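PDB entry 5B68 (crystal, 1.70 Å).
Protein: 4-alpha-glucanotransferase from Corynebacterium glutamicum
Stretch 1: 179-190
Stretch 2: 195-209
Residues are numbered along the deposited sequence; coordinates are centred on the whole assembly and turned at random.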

# COMPACT_ATOMS: atom_id res chain seq x y z
N GLY A 179 17.27 -8.59 -1.59
CA GLY A 179 16.48 -8.80 -0.38
C GLY A 179 15.58 -9.98 -0.52
O GLY A 179 15.72 -10.70 -1.49
N VAL A 180 14.72 -10.20 0.48
CA VAL A 180 13.87 -11.32 0.58
C VAL A 180 12.46 -10.78 0.84
O VAL A 180 12.29 -9.78 1.58
CB VAL A 180 14.26 -12.23 1.79
CG1 VAL A 180 13.22 -13.33 2.02
CG2 VAL A 180 15.68 -12.83 1.63
N MET A 181 11.48 -11.39 0.23
CA MET A 181 10.06 -11.13 0.55
C MET A 181 9.44 -12.28 1.31
O MET A 181 9.59 -13.47 0.93
CB MET A 181 9.21 -10.86 -0.69
CG MET A 181 7.71 -10.59 -0.43
SD MET A 181 6.65 -12.02 -0.19
CE MET A 181 6.32 -12.39 -1.91
N ALA A 182 8.74 -11.97 2.40
CA ALA A 182 8.05 -12.98 3.17
C ALA A 182 6.63 -12.51 3.50
O ALA A 182 6.42 -11.34 3.81
CB ALA A 182 8.75 -13.29 4.45
N GLN A 183 5.68 -13.45 3.42
CA GLN A 183 4.34 -13.22 3.95
C GLN A 183 4.39 -13.56 5.43
O GLN A 183 4.27 -14.73 5.86
CB GLN A 183 3.31 -14.04 3.20
CG GLN A 183 3.26 -13.70 1.75
CD GLN A 183 2.60 -12.35 1.48
OE1 GLN A 183 1.43 -12.20 1.79
NE2 GLN A 183 3.32 -11.40 0.89
N ILE A 184 4.67 -12.56 6.27
CA ILE A 184 5.11 -12.85 7.63
C ILE A 184 4.11 -13.63 8.51
O ILE A 184 4.53 -14.40 9.37
CB ILE A 184 5.66 -11.55 8.36
CG1 ILE A 184 6.42 -11.89 9.63
CG2 ILE A 184 4.51 -10.61 8.65
CD1 ILE A 184 7.65 -12.72 9.35
N TYR A 185 2.82 -13.41 8.29
CA TYR A 185 1.75 -14.16 9.03
C TYR A 185 1.93 -15.70 8.78
O TYR A 185 1.54 -16.52 9.59
CB TYR A 185 0.33 -13.72 8.53
CG TYR A 185 0.14 -13.73 7.06
CD1 TYR A 185 -0.19 -14.93 6.40
CD2 TYR A 185 0.36 -12.61 6.29
CE1 TYR A 185 -0.31 -14.97 5.05
CE2 TYR A 185 0.26 -12.64 4.90
CZ TYR A 185 -0.07 -13.85 4.30
OH TYR A 185 -0.16 -13.96 2.96
N SER A 186 2.50 -16.04 7.63
CA SER A 186 2.66 -17.44 7.26
C SER A 186 3.94 -18.09 7.73
O SER A 186 4.09 -19.30 7.56
CB SER A 186 2.58 -17.63 5.73
OG SER A 186 3.75 -17.18 5.02
N VAL A 187 4.86 -17.31 8.29
CA VAL A 187 6.16 -17.83 8.71
C VAL A 187 6.22 -17.90 10.22
O VAL A 187 6.10 -16.90 10.89
CB VAL A 187 7.31 -16.93 8.24
CG1 VAL A 187 8.64 -17.58 8.51
CG2 VAL A 187 7.16 -16.60 6.79
N ARG A 188 6.47 -19.08 10.73
CA ARG A 188 6.42 -19.34 12.14
C ARG A 188 7.79 -19.71 12.69
O ARG A 188 8.60 -20.29 12.02
CB ARG A 188 5.44 -20.47 12.42
CG ARG A 188 3.97 -20.11 12.32
CD ARG A 188 3.44 -20.21 10.91
NE ARG A 188 3.49 -21.56 10.37
CZ ARG A 188 2.57 -22.50 10.56
NH1 ARG A 188 1.50 -22.25 11.29
NH2 ARG A 188 2.73 -23.68 10.02
N SER A 189 8.01 -19.33 13.94
CA SER A 189 9.09 -19.82 14.76
C SER A 189 8.52 -20.87 15.70
O SER A 189 7.35 -21.15 15.67
CB SER A 189 9.72 -18.69 15.56
OG SER A 189 8.85 -18.22 16.56
N THR A 190 9.36 -21.45 16.53
CA THR A 190 8.87 -22.41 17.51
C THR A 190 7.88 -21.76 18.47
O THR A 190 6.94 -22.40 18.90
CB THR A 190 10.01 -23.03 18.32
OG1 THR A 190 10.72 -22.00 18.97
CG2 THR A 190 10.94 -23.74 17.41
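Stretch 2, residues 195-209: MGDFNDLGNLASVVA

The backbones come closest at a residue with no side chain. Gly196 packs its backbone straight onto the turn of stretch 1, with its CA 3.2 Å from Ile184 O and also 3.2 Å from Val187 O; the first is a CA-H...O contact. An ideal CB built on Gly196 would lie 1.9 Å from Ile184 O and 2.5 Å from Val187 O, a clash with both, so glycine is what this backbone path admits. The same residue supplies the backbone hydrogen bond of the interface, Gly196 N to Tyr185 O at 3.0 Å and nearly straight at 164°, and the CA atoms of Tyr185 and Gly196 come within 4.2 Å.

Stretch 1 arrives as an extended strand through Val180 and Met181, makes a 3-10 segment at 184-186, then leaves as extended loop. Stretch 2 starts extended at Met195 and Gly196 and enters a helix at Phe198. The helix runs back along the incoming strand: Val180 lies nearest Val208, while Tyr185 lies nearest Gly196. Asp197 takes the N-cap position, its OD1 accepting from Asp200 N at 3.0 Å, and Asp200 OD2 in return accepts from Asp197 N at 3.0 Å.

Asp200 also ties the helix start to the outgoing loop. Ser189 OG donates to Asp200 OD1 at 2.7 Å, so one carboxylate serves both the helix entrance and the cross-stretch bond.

Further along, the rule is apolar and periodic. Alternation along the extended chain points Val180 and Ala182 toward the helix and Met181 away, while helical spacing brings Leu204 and Val208, four residues apart, onto the same side. Val180 CG2 meets Val208 CB at 3.8 Å. Leu204 is shared by three partners through one methyl: its CD2 lies 3.6 Å from Ala182 CB, 4.0 Å from Ile184 CD1 and 4.3 Å from Val187 CG1.

Ile184 has the largest area covered by the other stretch. Its side chain (chi1 t, chi2 p) reaches along the first helical turn, CD1 standing 3.8 Å from Leu201 CA and CG1 4.2 Å from Leu201 CB. Before the glycine, Met195 points its CA-to-CB bond away overall, yet its chain runs past the tyrosine and its terminal methyl CE comes within 3.6 Å of Tyr185 CB, while the tyrosine ring leads away and its OH donates to Gln183 OE1 at 2.6 Å. The two stretches bury 601 Å² in all, with Ile184 and Leu204 covered most.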

# COMPACT_ATOMS: atom_id res chain seq x y z
N MET A 195 0.96 -18.31 14.00
CA MET A 195 1.13 -17.43 12.87
C MET A 195 2.24 -16.45 13.20
O MET A 195 2.50 -16.18 14.35
CB MET A 195 -0.19 -16.73 12.53
CG MET A 195 -0.41 -15.38 13.18
SD MET A 195 -1.97 -14.55 12.83
CE MET A 195 -1.54 -13.31 11.63
N GLY A 196 2.89 -15.92 12.19
CA GLY A 196 4.06 -15.05 12.48
C GLY A 196 3.65 -13.74 13.14
O GLY A 196 2.51 -13.24 12.88
N ASP A 197 4.54 -13.20 13.92
CA ASP A 197 4.30 -12.01 14.73
C ASP A 197 5.49 -11.07 14.61
O ASP A 197 6.41 -11.33 13.80
CB ASP A 197 3.96 -12.44 16.18
CG ASP A 197 5.08 -13.21 16.89
OD1 ASP A 197 6.27 -12.89 16.69
OD2 ASP A 197 4.79 -14.14 17.69
N PHE A 198 5.48 -9.96 15.36
CA PHE A 198 6.58 -8.94 15.19
C PHE A 198 7.93 -9.52 15.61
O PHE A 198 8.98 -9.08 15.14
CB PHE A 198 6.33 -7.63 16.02
CG PHE A 198 5.04 -6.91 15.63
CD1 PHE A 198 4.85 -6.45 14.35
CD2 PHE A 198 4.09 -6.61 16.59
CE1 PHE A 198 3.72 -5.73 14.00
CE2 PHE A 198 2.96 -5.88 16.26
CZ PHE A 198 2.75 -5.49 14.95
N ASN A 199 7.93 -10.44 16.59
CA ASN A 199 9.17 -11.07 16.96
C ASN A 199 9.73 -11.86 15.82
O ASN A 199 10.91 -11.73 15.47
CB ASN A 199 8.97 -11.97 18.20
CG ASN A 199 10.26 -12.55 18.72
OD1 ASN A 199 10.90 -13.35 18.06
ND2 ASN A 199 10.65 -12.15 19.91
N ASP A 200 8.86 -12.67 15.23
CA ASP A 200 9.23 -13.41 14.04
C ASP A 200 9.76 -12.55 12.90
O ASP A 200 10.67 -12.96 12.18
CB ASP A 200 8.09 -14.28 13.50
CG ASP A 200 7.57 -15.28 14.54
OD1 ASP A 200 8.40 -15.96 15.12
OD2 ASP A 200 6.33 -15.42 14.71
N LEU A 201 9.15 -11.38 12.72
CA LEU A 201 9.60 -10.39 11.71
C LEU A 201 11.06 -10.04 11.90
O LEU A 201 11.91 -10.08 10.96
CB LEU A 201 8.72 -9.14 11.76
CG LEU A 201 9.07 -7.99 10.81
CD1 LEU A 201 8.97 -8.48 9.40
CD2 LEU A 201 8.12 -6.83 11.07
N GLY A 202 11.40 -9.63 13.11
CA GLY A 202 12.77 -9.26 13.40
C GLY A 202 13.77 -10.43 13.35
O GLY A 202 14.87 -10.28 12.85
N ASN A 203 13.32 -11.60 13.77
CA ASN A 203 14.09 -12.84 13.77
C ASN A 203 14.42 -13.21 12.32
O ASN A 203 15.59 -13.39 11.99
CB ASN A 203 13.26 -13.95 14.44
CG ASN A 203 14.07 -15.25 14.70
OD1 ASN A 203 15.26 -15.36 14.33
ND2 ASN A 203 13.38 -16.24 15.28
N LEU A 204 13.38 -13.29 11.49
CA LEU A 204 13.53 -13.63 10.06
C LEU A 204 14.48 -12.61 9.42
O LEU A 204 15.38 -13.02 8.65
CB LEU A 204 12.24 -13.69 9.33
CG LEU A 204 12.21 -14.08 7.86
CD1 LEU A 204 12.86 -15.41 7.64
CD2 LEU A 204 10.82 -14.01 7.32
N ALA A 205 14.32 -11.33 9.70
CA ALA A 205 15.21 -10.32 9.07
C ALA A 205 16.63 -10.61 9.43
O ALA A 205 17.52 -10.61 8.53
CB ALA A 205 14.87 -8.89 9.48
N SER A 206 16.85 -10.93 10.71
CA SER A 206 18.24 -11.12 11.17
C SER A 206 18.81 -12.37 10.49
O SER A 206 19.99 -12.39 10.15
CB SER A 206 18.39 -11.12 12.70
OG SER A 206 17.83 -12.31 13.19
N VAL A 207 18.00 -13.40 10.28
CA VAL A 207 18.49 -14.64 9.66
C VAL A 207 18.85 -14.43 8.20
O VAL A 207 19.91 -14.79 7.77
CB VAL A 207 17.41 -15.74 9.75
CG1 VAL A 207 17.69 -16.91 8.80
CG2 VAL A 207 17.26 -16.23 11.16
N VAL A 208 17.98 -13.82 7.42
CA VAL A 208 18.26 -13.74 5.96
C VAL A 208 19.34 -12.72 5.75
O VAL A 208 20.03 -12.76 4.74
CB VAL A 208 17.01 -13.45 5.12
CG1 VAL A 208 15.99 -14.55 5.26
CG2 VAL A 208 16.38 -12.13 5.51
N ALA A 209 19.54 -11.79 6.70
CA ALA A 209 20.60 -10.82 6.59
C ALA A 209 22.00 -11.51 6.65
O ALA A 209 22.96 -10.98 6.13
CB ALA A 209 20.50 -9.82 7.72